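Local coordinates for periplasmic binding protein/LacI transcriptional regulator (Alkaliphilus metalliredigens, PDB 3CTP) that probably represses transcription as a LacI-family DNA-binding regulator and binds the sugar beta-D-xylulofuranose in its periplasmic-binding-protein-like core, at residues Leu289-Thr292 and Ile293-Leu297; Ala79-Ile82 and Glu83-Lys87; Phe164-Leu167 and Tyr168-Gly171. All coordinates share one frame; numbering follows the deposited sequence.

Interaction 1 (Leu289-Thr292 and Ile293-Leu297); sequences LAYT and IIELL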
loop_
_atom_site.group_PDB
_atom_site.type_symbol
_atom_site.label_atom_id
_atom_site.label_comp_id
_atom_site.label_asym_id
_atom_site.label_seq_id
_atom_site.Cartn_x
_atom_site.Cartn_y
_atom_site.Cartn_z
ATOM N N LEU A 289 11.526 -9.564 -11.784
ATOM C CA LEU A 289 11.691 -8.147 -12.136
ATOM C C LEU A 289 12.688 -7.485 -11.196
ATOM O O LEU A 289 13.583 -6.761 -11.636
ATOM C CB LEU A 289 10.358 -7.406 -12.019
ATOM C CG LEU A 289 9.340 -7.773 -13.095
ATOM C CD1 LEU A 289 7.948 -7.298 -12.652
ATOM C CD2 LEU A 289 9.723 -7.129 -14.447
ATOM N N ALA A 290 12.521 -7.722 -9.888
ATOM C CA ALA A 290 13.384 -7.071 -8.902
ATOM C C ALA A 290 14.815 -7.547 -9.036
ATOM O O ALA A 290 15.762 -6.761 -8.975
ATOM C CB ALA A 290 12.840 -7.369 -7.477
ATOM N N TYR A 291 14.993 -8.860 -9.182
ATOM C CA TYR A 291 16.315 -9.414 -9.394
ATOM C C TYR A 291 16.997 -8.751 -10.585
ATOM O O TYR A 291 18.171 -8.332 -10.514
ATOM C CB TYR A 291 16.222 -10.939 -9.626
ATOM C CG TYR A 291 17.514 -11.563 -10.120
ATOM C CD1 TYR A 291 18.502 -11.920 -9.236
ATOM C CD2 TYR A 291 17.729 -11.776 -11.475
ATOM C CE1 TYR A 291 19.703 -12.473 -9.685
ATOM C CE2 TYR A 291 18.923 -12.350 -11.934
ATOM C CZ TYR A 291 19.892 -12.691 -11.024
ATOM O OH TYR A 291 21.071 -13.263 -11.462
ATOM N N THR A 292 16.263 -8.654 -11.682
ATOM C CA THR A 292 16.818 -8.161 -12.940
ATOM C C THR A 292 17.182 -6.683 -12.831
ATOM O O THR A 292 18.234 -6.260 -13.268
ATOM C CB THR A 292 15.811 -8.426 -14.067
ATOM O OG1 THR A 292 15.658 -9.850 -14.174
ATOM C CG2 THR A 292 16.296 -7.855 -15.419
ATOM N N ILE A 293 16.283 -5.896 -12.232
ATOM C CA ILE A 293 16.524 -4.471 -12.103
ATOM C C ILE A 293 17.813 -4.249 -11.311
ATOM O O ILE A 293 18.675 -3.441 -11.697
ATOM C CB ILE A 293 15.331 -3.830 -11.366
ATOM C CG1 ILE A 293 14.091 -3.791 -12.270
ATOM C CG2 ILE A 293 15.689 -2.468 -10.799
ATOM C CD1 ILE A 293 12.774 -3.433 -11.533
ATOM N N ILE A 294 17.960 -4.974 -10.195
ATOM C CA ILE A 294 19.147 -4.778 -9.370
ATOM C C ILE A 294 20.410 -5.323 -10.064
ATOM O O ILE A 294 21.467 -4.688 -10.050
ATOM C CB ILE A 294 18.932 -5.419 -8.005
ATOM C CG1 ILE A 294 17.923 -4.581 -7.223
ATOM C CG2 ILE A 294 20.266 -5.551 -7.257
ATOM C CD1 ILE A 294 18.389 -3.162 -6.906
ATOM N N GLU A 295 20.316 -6.493 -10.682
ATOM C CA GLU A 295 21.471 -7.042 -11.386
ATOM C C GLU A 295 21.981 -6.066 -12.414
ATOM O O GLU A 295 23.185 -5.839 -12.509
ATOM C CB GLU A 295 21.106 -8.336 -12.113
ATOM C CG GLU A 295 21.070 -9.580 -11.244
ATOM C CD GLU A 295 22.381 -9.869 -10.537
ATOM O OE1 GLU A 295 23.434 -10.042 -11.210
ATOM O OE2 GLU A 295 22.344 -9.936 -9.311
ATOM N N LEU A 296 21.074 -5.484 -13.192
ATOM C CA LEU A 296 21.494 -4.600 -14.286
ATOM C C LEU A 296 21.994 -3.265 -13.733
ATOM O O LEU A 296 22.995 -2.715 -14.212
ATOM C CB LEU A 296 20.341 -4.373 -15.258
ATOM C CG LEU A 296 19.896 -5.634 -15.982
ATOM C CD1 LEU A 296 18.624 -5.376 -16.795
ATOM C CD2 LEU A 296 21.034 -6.123 -16.922
ATOM N N LEU A 297 21.308 -2.717 -12.734
ATOM C CA LEU A 297 21.796 -1.451 -12.176
ATOM C C LEU A 297 23.213 -1.624 -11.623
ATOM O O LEU A 297 24.083 -0.754 -11.804
ATOM C CB LEU A 297 20.826 -0.936 -11.077
ATOM C CG LEU A 297 21.206 0.423 -10.482
ATOM C CD1 LEU A 297 21.185 1.497 -11.558
ATOM C CD2 LEU A 297 20.240 0.763 -9.326
HETATM O O HOH W 1 20.143 -8.956 -8.309
#

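Interaction 2 (Ala79-Ile82 and Glu83-Lys87); sequences ASVI and EEYAK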
loop_
_atom_site.group_PDB
_atom_site.type_symbol
_atom_site.label_atom_id
_atom_site.label_comp_id
_atom_site.label_asym_id
_atom_site.label_seq_id
_atom_site.Cartn_x
_atom_site.Cartn_y
_atom_site.Cartn_z
ATOM N N ALA A 79 8.690 -2.695 -4.200
ATOM C CA ALA A 79 9.704 -1.990 -3.402
ATOM C C ALA A 79 10.274 -2.917 -2.329
ATOM O O ALA A 79 11.484 -2.868 -2.041
ATOM C CB ALA A 79 9.085 -0.759 -2.753
ATOM N N SER A 80 9.417 -3.740 -1.718
ATOM C CA SER A 80 9.930 -4.668 -0.693
ATOM C C SER A 80 10.933 -5.651 -1.285
ATOM O O SER A 80 11.949 -5.966 -0.662
ATOM C CB SER A 80 8.782 -5.453 -0.048
ATOM O OG SER A 80 7.930 -4.571 0.710
ATOM N N VAL A 81 10.633 -6.178 -2.467
ATOM C CA VAL A 81 11.496 -7.212 -3.045
ATOM C C VAL A 81 12.757 -6.588 -3.650
ATOM O O VAL A 81 13.850 -7.130 -3.537
ATOM C CB VAL A 81 10.724 -8.078 -4.046
ATOM C CG1 VAL A 81 11.635 -9.143 -4.630
ATOM C CG2 VAL A 81 9.506 -8.720 -3.348
ATOM N N ILE A 82 12.633 -5.420 -4.298
ATOM C CA ILE A 82 13.839 -4.730 -4.745
ATOM C C ILE A 82 14.770 -4.472 -3.553
ATOM O O ILE A 82 15.985 -4.613 -3.663
ATOM C CB ILE A 82 13.476 -3.413 -5.432
ATOM C CG1 ILE A 82 12.766 -3.712 -6.765
ATOM C CG2 ILE A 82 14.719 -2.603 -5.709
ATOM C CD1 ILE A 82 12.192 -2.485 -7.488
ATOM N N GLU A 83 14.201 -4.090 -2.404
ATOM C CA GLU A 83 15.049 -3.830 -1.241
ATOM C C GLU A 83 15.837 -5.083 -0.853
ATOM O O GLU A 83 17.026 -5.005 -0.527
ATOM C CB GLU A 83 14.239 -3.297 -0.052
ATOM C CG GLU A 83 15.138 -3.097 1.180
ATOM C CD GLU A 83 14.930 -1.778 1.885
ATOM O OE1 GLU A 83 14.134 -0.935 1.408
ATOM O OE2 GLU A 83 15.609 -1.573 2.918
ATOM N N GLU A 84 15.199 -6.238 -0.927
ATOM C CA GLU A 84 15.886 -7.506 -0.600
ATOM C C GLU A 84 17.049 -7.768 -1.539
ATOM O O GLU A 84 18.164 -8.131 -1.102
ATOM C CB GLU A 84 14.913 -8.684 -0.698
ATOM C CG GLU A 84 13.826 -8.672 0.360
ATOM C CD GLU A 84 14.304 -9.140 1.744
ATOM O OE1 GLU A 84 15.490 -9.535 1.918
ATOM O OE2 GLU A 84 13.451 -9.141 2.652
ATOM N N TYR A 85 16.790 -7.653 -2.843
ATOM C CA TYR A 85 17.857 -7.875 -3.797
ATOM C C TYR A 85 18.964 -6.839 -3.694
ATOM O O TYR A 85 20.145 -7.168 -3.895
ATOM C CB TYR A 85 17.327 -8.006 -5.228
ATOM C CG TYR A 85 16.640 -9.326 -5.477
ATOM C CD1 TYR A 85 15.275 -9.425 -5.455
ATOM C CD2 TYR A 85 17.383 -10.490 -5.711
ATOM C CE1 TYR A 85 14.630 -10.639 -5.679
ATOM C CE2 TYR A 85 16.733 -11.722 -5.939
ATOM C CZ TYR A 85 15.359 -11.776 -5.907
ATOM O OH TYR A 85 14.682 -12.966 -6.120
ATOM N N ALA A 86 18.610 -5.587 -3.397
ATOM C CA ALA A 86 19.629 -4.547 -3.202
ATOM C C ALA A 86 20.500 -4.884 -1.999
ATOM O O ALA A 86 21.717 -4.761 -2.046
ATOM C CB ALA A 86 18.938 -3.198 -2.958
ATOM N N LYS A 87 19.860 -5.322 -0.921
ATOM C CA LYS A 87 20.597 -5.705 0.280
ATOM C C LYS A 87 21.598 -6.833 -0.021
ATOM O O LYS A 87 22.731 -6.810 0.496
ATOM C CB LYS A 87 19.614 -6.107 1.376
ATOM C CG LYS A 87 20.313 -6.571 2.658
ATOM C CD LYS A 87 19.309 -6.676 3.811
ATOM C CE LYS A 87 18.433 -7.893 3.630
ATOM N NZ LYS A 87 17.353 -7.947 4.672
HETATM O O HOH W 2 11.595 -1.139 0.511
#

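Interaction 3 (Phe164-Leu167 and Tyr168-Gly171); sequences FDHL and YEKG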
loop_
_atom_site.group_PDB
_atom_site.type_symbol
_atom_site.label_atom_id
_atom_site.label_comp_id
_atom_site.label_asym_id
_atom_site.label_seq_id
_atom_site.Cartn_x
_atom_site.Cartn_y
_atom_site.Cartn_z
ATOM N N PHE A 164 -7.559 -11.391 -22.938
ATOM C CA PHE A 164 -8.686 -11.514 -23.866
ATOM C C PHE A 164 -9.026 -12.981 -24.099
ATOM O O PHE A 164 -10.199 -13.377 -24.088
ATOM C CB PHE A 164 -8.360 -10.907 -25.241
ATOM C CG PHE A 164 -9.471 -11.118 -26.205
ATOM C CD1 PHE A 164 -10.548 -10.267 -26.200
ATOM C CD2 PHE A 164 -9.500 -12.246 -27.031
ATOM C CE1 PHE A 164 -11.635 -10.480 -27.053
ATOM C CE2 PHE A 164 -10.597 -12.462 -27.891
ATOM C CZ PHE A 164 -11.642 -11.589 -27.892
ATOM N N ASP A 165 -7.989 -13.769 -24.375
ATOM C CA ASP A 165 -8.200 -15.191 -24.729
ATOM C C ASP A 165 -8.940 -15.878 -23.580
ATOM O O ASP A 165 -9.808 -16.733 -23.806
ATOM C CB ASP A 165 -6.862 -15.905 -24.947
ATOM C CG ASP A 165 -6.189 -15.506 -26.246
ATOM O OD1 ASP A 165 -6.858 -14.890 -27.102
ATOM O OD2 ASP A 165 -5.000 -15.823 -26.391
ATOM N N HIS A 166 -8.617 -15.504 -22.341
ATOM C CA HIS A 166 -9.273 -16.160 -21.197
ATOM C C HIS A 166 -10.758 -15.786 -21.134
ATOM O O HIS A 166 -11.623 -16.658 -20.985
ATOM C CB HIS A 166 -8.532 -15.818 -19.898
ATOM C CG HIS A 166 -9.127 -16.442 -18.675
ATOM N ND1 HIS A 166 -9.157 -17.806 -18.470
ATOM C CD2 HIS A 166 -9.691 -15.878 -17.578
ATOM C CE1 HIS A 166 -9.747 -18.059 -17.305
ATOM N NE2 HIS A 166 -10.063 -16.902 -16.739
ATOM N N LEU A 167 -11.076 -14.497 -21.254
ATOM C CA LEU A 167 -12.486 -14.103 -21.236
ATOM C C LEU A 167 -13.232 -14.781 -22.381
ATOM O O LEU A 167 -14.337 -15.291 -22.209
ATOM C CB LEU A 167 -12.662 -12.597 -21.361
ATOM C CG LEU A 167 -12.190 -11.833 -20.127
ATOM C CD1 LEU A 167 -12.434 -10.359 -20.379
ATOM C CD2 LEU A 167 -12.940 -12.284 -18.873
ATOM N N TYR A 168 -12.655 -14.765 -23.568
ATOM C CA TYR A 168 -13.324 -15.364 -24.744
ATOM C C TYR A 168 -13.554 -16.882 -24.557
ATOM O O TYR A 168 -14.651 -17.426 -24.844
ATOM C CB TYR A 168 -12.485 -15.058 -26.002
ATOM C CG TYR A 168 -13.204 -15.371 -27.312
ATOM C CD1 TYR A 168 -14.018 -14.425 -27.921
ATOM C CD2 TYR A 168 -13.085 -16.608 -27.891
ATOM C CE1 TYR A 168 -14.696 -14.715 -29.130
ATOM C CE2 TYR A 168 -13.749 -16.899 -29.080
ATOM C CZ TYR A 168 -14.544 -15.951 -29.683
ATOM O OH TYR A 168 -15.204 -16.252 -30.868
ATOM N N GLU A 169 -12.539 -17.567 -24.034
ATOM C CA GLU A 169 -12.632 -19.018 -23.793
ATOM C C GLU A 169 -13.744 -19.305 -22.793
ATOM O O GLU A 169 -14.416 -20.347 -22.897
ATOM C CB GLU A 169 -11.308 -19.564 -23.254
ATOM C CG GLU A 169 -11.407 -20.979 -22.653
ATOM C CD GLU A 169 -10.361 -21.253 -21.567
ATOM O OE1 GLU A 169 -9.682 -20.297 -21.126
ATOM O OE2 GLU A 169 -10.226 -22.424 -21.150
ATOM N N LYS A 170 -13.961 -18.389 -21.847
ATOM C CA LYS A 170 -15.043 -18.545 -20.865
ATOM C C LYS A 170 -16.382 -18.005 -21.353
ATOM O O LYS A 170 -17.292 -17.788 -20.544
ATOM C CB LYS A 170 -14.686 -17.871 -19.530
ATOM C CG LYS A 170 -13.481 -18.481 -18.814
ATOM C CD LYS A 170 -13.502 -20.015 -18.852
ATOM C CE LYS A 170 -12.258 -20.610 -18.204
ATOM N NZ LYS A 170 -12.020 -22.038 -18.624
ATOM N N GLY A 171 -16.499 -17.783 -22.659
ATOM C CA GLY A 171 -17.790 -17.505 -23.266
ATOM C C GLY A 171 -18.182 -16.045 -23.375
ATOM O O GLY A 171 -19.284 -15.716 -23.836
#

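Interaction 1 (Leu289-Thr292 and Ile293-Leu297)
Y291 and E295, one turn apart on helix 286-302, form an i to i+4 CH-pi contact on the outer side of a helix that packs against the mixed sheet of one lobe of the periplasmic-binding-protein-like fold. CG of E295 lies over one face of the Y291 ring, 3.5 Å from the ring centroid and 20° off the ring normal. The tyrosine side chain leaves with CG anti to the backbone N (chi1 169°), which swings its ring along the helix towards the glutamate. E295 meets it with a chain bent at chi2, and its carboxylate plane ends only 15° from that of the ring. Tyrosine suits this place because its ring offers an apolar face to a methylene, and the residue as a whole is exposed, a place that tolerates its hydroxyl.

A water links the same pair: it donates to the backbone O of Y291 at 3.0 Å and to OE2 of E295 at 2.6 Å. That carbonyl also accepts the N-H of E295 at 2.8 Å, so two donors share it. OE2 makes a salt bridge with K89 as well, which would hold the carboxylate in its bent pose.

On the buried side, T292 and L296 lie alongside each other and both touch Y311 of strand 311-318, while L289 and I293 reach I152 of strand 151-154. A290 and I294 face helix 73-88, where the small methyl of A290 lets V81, I82 and Y85 come close. The hydroxyl of T292 is satisfied within the helix by the carbonyl of A288, leaving its methyl for apolar contact: CG2 sits 3.7 Å from CD1 of L296.

Interaction 2 (Ala79-Ile82 and Glu83-Lys87)
V81 and Y85 carry the apolar part of this one-turn contact on helix 73-88, the crossover helix of the beta-alpha-beta unit formed with strands 62-67 and 92-97. CG1 of V81 lies in the plane of the tyrosine ring, at its edge, 3.5 Å from CE1. The valine puts this methyl anti to its own nitrogen (chi1 -180°), on the side towards the next turn, and the two side chains run alongside each other. I82 turns to the buried side, against L65 and L93 of the sheet; a branched aliphatic residue suits a helix face laid on strands.

Backbone bonds tie the two turns together. The N-H of Y85 reaches O of V81 at 3.1 Å and that of A86 reaches O of I82 at 2.8 Å, whereas the bond from E84 N to S80 O is longer, at 3.3 Å.

Several polar side chains have partners of their own. A water donates to OE1 of E83 at 2.7 Å and, weakly, to O of A79, while OE2 of E83 bonds to the hydroxyl of Y108 of the second subunit. S80 OG turns back to the carbonyl of N76. On the other flank the Y85 hydroxyl bonds to E287 of helix 286-302; an alanine in place of Y85 would probably leave E287 without this partner and open a gap beside V81 and A290.

Apolar packing, backed by the tyrosine hydroxyl, thus ties the helix to its own subunit, while A79, S80 and E83 meet the second subunit by packing and a hydrogen bond.

Interaction 3 (Phe164-Leu167 and Tyr168-Gly171)
Y168 opens the second half of this helix end by placing its side chain next to that of F164, one turn earlier on helix 156-169. Both put CG anti to the backbone N, and the two side chains point the same way. The ring planes, 26° apart, lie nearly parallel but offset so far that little of one ring covers the other, with centroids separated by 5.6 Å; CZ of F164 comes to 3.7 Å from CD1 of Y168, and CE2 equally close to its CB. The phenylalanine suits the buried side, where F194 meets it edge-to-face, and the partly exposed tyrosine makes a cation-pi contact with R173.

E169, which is exposed, extends so that OE1 comes 3.7 Å from ND1 of H166, with the carboxylate turned 73° from the imidazole. Its other oxygen, OE2, makes a salt bridge of 3.1 Å with NZ of K170.

K170 is the first residue to leave helical angles. CG, set beside the backbone N, lies over one face of the H166 ring, and the bend at chi2 carries CE to 3.7 Å from CE1 of H166. NE2 of H166 bonds to T323, but ND1 is buried without a partner.

G171 ends the helix as the C' residue of a Schellman motif: its N bonds to O of Y168 at 2.9 Å, and the next residue's N closes back on O of L167. With phi at 92°, a beta carbon here would collide with the carbonyl O of K170.

Glycine therefore turns the chain, while the E169-K170 salt bridge probably offsets the lysine charge that lies near H166.

Overall arrangement
Interactions 1 and 2 belong together: their centres are about 10 Å apart, and helices 286-302 and 73-88 meet where CG2 of I294 packs against the backbone O of Y85 and the ring of Y291 touches that of Y85. Interaction 1 is largely buried, with Y291 and E295 on its more exposed side. Interaction 2 is partly buried and is the one of the three that reaches the second subunit. Interaction 3, also partly buried, stands apart, its centre about 33 Å from that of interaction 1, in the part of the fold with strand 262-264. There a helix ends, and a glycine turn takes over from the unbroken mid-helix bonding of the other two.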